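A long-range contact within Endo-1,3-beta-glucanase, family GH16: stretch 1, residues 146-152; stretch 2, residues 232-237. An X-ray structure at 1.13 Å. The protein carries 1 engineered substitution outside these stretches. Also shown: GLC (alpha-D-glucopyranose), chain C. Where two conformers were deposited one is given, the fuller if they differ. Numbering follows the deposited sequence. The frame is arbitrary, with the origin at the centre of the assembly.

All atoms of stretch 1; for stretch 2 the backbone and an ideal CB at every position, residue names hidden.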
ATOM      1  N   LEU A 146       0.206   6.669  -0.323  1.00 11.33           N
ATOM      2  CA  LEU A 146       0.438   7.133   1.040  1.00 12.09           C
ATOM      3  C   LEU A 146       1.447   6.233   1.661  1.00 12.11           C
ATOM      4  O   LEU A 146       1.355   4.990   1.594  1.00 12.23           O
ATOM      5  CB  LEU A 146      -0.900   6.989   1.824  1.00 13.88           C
ATOM      6  CG  LEU A 146      -0.911   7.282   3.343  1.00 14.43           C
ATOM      7  CD1 LEU A 146      -0.494   6.128   4.181  1.00 17.34           C
ATOM      8  CD2 LEU A 146      -0.211   8.650   3.652  1.00 14.67           C
ATOM      9  N   GLU A 147       2.510   6.798   2.307  1.00 13.13           N
ATOM     10  CA  GLU A 147       3.250   6.134   3.342  1.00 13.01           C
ATOM     11  C   GLU A 147       3.395   7.087   4.515  1.00 11.84           C
ATOM     12  O   GLU A 147       3.411   8.310   4.336  1.00 13.56           O
ATOM     13  CB  GLU A 147       4.636   5.736   2.894  1.00 13.99           C
ATOM     14  CG  GLU A 147       4.702   4.807   1.700  1.00 16.32           C
ATOM     15  CD  GLU A 147       6.145   4.493   1.300  1.00 17.19           C
ATOM     16  OE1 GLU A 147       6.836   3.680   1.931  1.00 15.99           O
ATOM     17  OE2 GLU A 147       6.695   5.172   0.333  1.00 20.93           O
ATOM     18  N   GLN A 148       3.506   6.532   5.729  1.00 12.08           N
ATOM     19  CA  GLN A 148       4.051   7.312   6.834  1.00 11.65           C
ATOM     20  C   GLN A 148       5.173   6.562   7.430  1.00 11.31           C
ATOM     21  O   GLN A 148       5.104   5.319   7.545  1.00 12.89           O
ATOM     22  CB  GLN A 148       3.001   7.625   7.915  1.00 16.06           C
ATOM     23  CG  GLN A 148       2.027   8.719   7.653  1.00 16.20           C
ATOM     24  CD  GLN A 148       1.488   9.270   8.937  1.00 15.42           C
ATOM     25  OE1 GLN A 148       0.933   8.537   9.807  1.00 14.54           O
ATOM     26  NE2 GLN A 148       1.522  10.556   9.039  1.00 13.79           N
ATOM     27  N   ASN A 149       6.249   7.254   7.796  1.00 12.32           N
ATOM     28  CA  ASN A 149       7.285   6.624   8.555  1.00 12.29           C
ATOM     29  C   ASN A 149       6.908   6.496  10.029  1.00 12.23           C
ATOM     30  O   ASN A 149       5.886   6.954  10.460  1.00 12.64           O
ATOM     31  CB  ASN A 149       8.659   7.303   8.313  1.00 13.27           C
ATOM     32  CG  ASN A 149       8.690   8.748   8.736  1.00 14.12           C
ATOM     33  OD1 ASN A 149       9.275   9.607   7.986  1.00 16.68           O
ATOM     34  ND2 ASN A 149       8.096   9.073   9.830  1.00 13.23           N
ATOM     35  N   GLY A 150       7.761   5.838  10.803  1.00 12.41           N
ATOM     36  CA  GLY A 150       7.444   5.504  12.191  1.00 13.43           C
ATOM     37  C   GLY A 150       7.698   6.630  13.149  1.00 13.49           C
ATOM     38  O   GLY A 150       7.116   6.618  14.250  1.00 16.69           O
ATOM     39  N   TRP A 151       8.486   7.631  12.747  1.00 13.49           N
ATOM     40  CA  TRP A 151       8.978   8.620  13.714  1.00 14.62           C
ATOM     41  C   TRP A 151       8.352   9.998  13.480  1.00 14.85           C
ATOM     42  O   TRP A 151       8.587  10.902  14.294  1.00 16.46           O
ATOM     43  CB  TRP A 151      10.482   8.729  13.651  1.00 15.66           C
ATOM     44  CG  TRP A 151      10.988   9.051  12.245  1.00 15.67           C
ATOM     45  CD1 TRP A 151      11.147  10.264  11.662  1.00 17.85           C
ATOM     46  CD2 TRP A 151      11.439   8.072  11.272  1.00 15.02           C
ATOM     47  NE1 TRP A 151      11.597  10.111  10.361  1.00 17.95           N
ATOM     48  CE2 TRP A 151      11.829   8.789  10.095  1.00 15.83           C
ATOM     49  CE3 TRP A 151      11.550   6.697  11.290  1.00 16.49           C
ATOM     50  CZ2 TRP A 151      12.388   8.118   8.958  1.00 15.96           C
ATOM     51  CZ3 TRP A 151      12.078   6.056  10.185  1.00 16.56           C
ATOM     52  CH2 TRP A 151      12.496   6.748   9.071  1.00 16.57           C
ATOM     53  N   ASP A 152       7.581  10.220  12.409  1.00 14.74           N
ATOM     54  CA  ASP A 152       7.009  11.530  12.122  1.00 15.58           C
ATOM     55  C   ASP A 152       5.605  11.315  11.598  1.00 14.27           C
ATOM     56  O   ASP A 152       5.371  11.207  10.396  1.00 16.19           O
ATOM     57  CB  ASP A 152       7.847  12.314  11.144  1.00 17.26           C
ATOM     58  CG  ASP A 152       7.214  13.653  10.736  1.00 18.76           C
ATOM     59  OD1 ASP A 152       6.252  14.085  11.405  1.00 19.65           O
ATOM     60  OD2 ASP A 152       7.723  14.263   9.754  1.00 24.75           O
ATOM     61  N   UNK A 232      12.002  -1.678  10.113  1.00 13.28           N
ATOM     62  CA  UNK A 232      12.623  -1.518   8.808  1.00 14.14           C
ATOM     63  C   UNK A 232      12.931  -0.085   8.440  1.00 13.71           C
ATOM     64  O   UNK A 232      12.908   0.840   9.297  1.00 14.79           O
ATOM     65  CB  UNK A 232      11.718  -2.125   7.734  1.00 14.14           C
ATOM     66  N   UNK A 233      13.195   0.154   7.172  1.00 14.69           N
ATOM     67  CA  UNK A 233      13.687   1.468   6.660  0.50 14.36           C
ATOM     68  C   UNK A 233      12.923   2.619   7.200  1.00 13.72           C
ATOM     69  O   UNK A 233      13.450   3.584   7.756  1.00 16.00           O
ATOM     70  CB  UNK A 233      13.621   1.520   5.132  0.50 14.36           C
ATOM     71  N   UNK A 234      11.623   2.594   6.923  1.00 13.45           N
ATOM     72  CA  UNK A 234      10.741   3.684   7.312  1.00 12.89           C
ATOM     73  C   UNK A 234       9.970   3.434   8.579  1.00 12.34           C
ATOM     74  O   UNK A 234       9.475   4.425   9.140  1.00 14.76           O
ATOM     75  CB  UNK A 234       9.753   3.974   6.181  1.00 12.89           C
ATOM     76  N   UNK A 235       9.850   2.219   9.092  1.00 13.10           N
ATOM     77  CA  UNK A 235       9.245   2.047  10.375  1.00 12.63           C
ATOM     78  C   UNK A 235      10.154   2.530  11.507  1.00 13.29           C
ATOM     79  O   UNK A 235       9.666   3.125  12.489  1.00 14.50           O
ATOM     80  CB  UNK A 235       8.876   0.576  10.576  1.00 12.63           C
ATOM     81  N   UNK A 236      11.444   2.243  11.403  1.00 14.19           N
ATOM     82  CA  UNK A 236      12.360   2.677  12.458  1.00 14.17           C
ATOM     83  C   UNK A 236      12.229   1.865  13.713  1.00 14.22           C
ATOM     84  O   UNK A 236      11.722   0.731  13.744  1.00 15.74           O
ATOM     85  CB  UNK A 236      12.128   4.153  12.788  1.00 14.17           C
ATOM     86  N   UNK A 237      12.771   2.409  14.789  1.00 16.57           N
ATOM     87  CA  UNK A 237      12.768   1.746  16.084  1.00 16.56           C
ATOM     88  C   UNK A 237      11.315   1.626  16.603  1.00 15.78           C
ATOM     89  O   UNK A 237      10.468   2.541  16.489  1.00 16.81           O
ATOM     90  CB  UNK A 237      13.642   2.513  17.078  1.00 16.56           C
TER
HETATM   91  C1  GLC C   1       7.525   1.801  -1.465  1.00 21.97           C
HETATM   92  C2  GLC C   1       8.829   0.942  -1.346  1.00 16.88           C
HETATM   93  C3  GLC C   1       8.390  -0.486  -0.991  1.00 14.65           C
HETATM   94  C4  GLC C   1       7.566  -0.494   0.222  1.00 12.01           C
HETATM   95  C5  GLC C   1       6.315   0.259  -0.162  1.00 12.62           C
HETATM   96  C6  GLC C   1       5.296   0.364   0.950  1.00 12.49           C
HETATM   97  O1  GLC C   1       6.830   1.592  -2.675  1.00 23.99           O
HETATM   98  O2  GLC C   1       9.492   1.033  -2.582  1.00 16.66           O
HETATM   99  O3  GLC C   1       9.607  -1.322  -0.791  1.00 15.50           O
HETATM  100  O4  GLC C   1       7.277  -1.849   0.616  1.00 12.52           O
HETATM  101  O5  GLC C   1       6.698   1.615  -0.483  1.00 15.24           O
HETATM  102  O6  GLC C   1       5.820   1.031   2.093  1.00 13.11           O

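Position 232 has phi/psi of 69/-165, a positive phi that by itself favours glycine. Its ideal CB has nothing of stretch 1 within 5.5 Å, so the backbone angles are the sole evidence here. The deposited residue is Gly 232; its O accepts a hydrogen bond from the N of residue 236 at 2.9 Å, closing a helical turn.

At position 233, phi/psi of -46/-59 is helical, and CA-to-CB points sideways with no atom of stretch 1 within 5.5 Å of the ideal CB. Stretch 1 imposes little, and many side chains, polar ones included, would suit. Thr 233 is deposited, with chi1 m. Its contact with stretch 1 comes from the backbone: Thr 233 O lies 3.6 Å from Trp 151 CH2, at the ring edge.

At position 234 CA-to-CB points sideways, yet the ideal CB lies 4.1 Å from Asn 149 CB and 4.9 Å from Trp 151 CH2. The indole offers an apolar surface, while Glu 147 brings a carboxylate whose OE1 accepts a hydrogen bond from GLC O6 at 2.8 Å. A medium-sized aliphatic residue such as leucine, isoleucine or methionine would suit the indole; a longer side chain ending in a donor or positive charge, such as lysine, might reach toward the carboxylate. Leu 234 is deposited, with chi1 m and chi2 t. Its CD2 packs 4.1 Å from Trp 151 CH2, and its CD1 comes to 3.7 Å from Glu 147 OE1, so the two methyls approach different neighbours. The backbone at 234 also makes the hydrogen bond between the stretches: Gly 150 N donates to Leu 234 O at 2.8 Å, with an N-H...O angle of 143°.

At position 235, phi/psi of -72/-41 is helical and CA-to-CB points away, the ideal CB being 5.4 Å from Gly 150 CA. From these data alone alanine or something larger could be entertained, so glycine is not dictated by stretch 1. Gly 235 is deposited. Its O receives a CA-H...O contact from Gly 150 CA at 3.3 Å, with 158° at the hydrogen; an ideal CB on Gly 150 would clash with that oxygen at 1.8 Å.

Position 236 leaves the helix with phi/psi of 74/-164. Positive phi favours glycine, and the ideal CB, directed toward stretch 1, would sit a tight 3.0 Å from Trp 151 CE3. Both arguments agree with the deposited Gly 236, whose N lies 4.1 Å from Trp 151 CZ3.

At position 237 CA-to-CB points sideways, with no stretch 1 atom within 5.5 Å of the ideal CB; many residues would fit. Asp 237 makes no contact with stretch 1.

Stretch 2 (232-237) GTLGGD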
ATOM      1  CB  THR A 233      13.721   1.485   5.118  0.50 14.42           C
ATOM      2  OG1 THR A 233      14.404   0.297   4.694  0.50 16.36           O
ATOM      3  CG2 THR A 233      14.484   2.715   4.584  0.50 15.11           C
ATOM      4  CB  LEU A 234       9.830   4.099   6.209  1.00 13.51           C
ATOM      5  CG  LEU A 234      10.458   4.765   4.974  1.00 17.35           C
ATOM      6  CD1 LEU A 234       9.355   5.348   4.035  1.00 19.87           C
ATOM      7  CD2 LEU A 234      11.569   5.753   5.245  1.00 21.85           C
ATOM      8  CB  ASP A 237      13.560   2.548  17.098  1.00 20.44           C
ATOM      9  CG  ASP A 237      15.052   2.673  16.672  1.00 26.61           C
ATOM     10  OD1 ASP A 237      15.591   1.805  15.944  1.00 39.32           O
ATOM     11  OD2 ASP A 237      15.615   3.730  17.043  1.00 39.95           O
TER
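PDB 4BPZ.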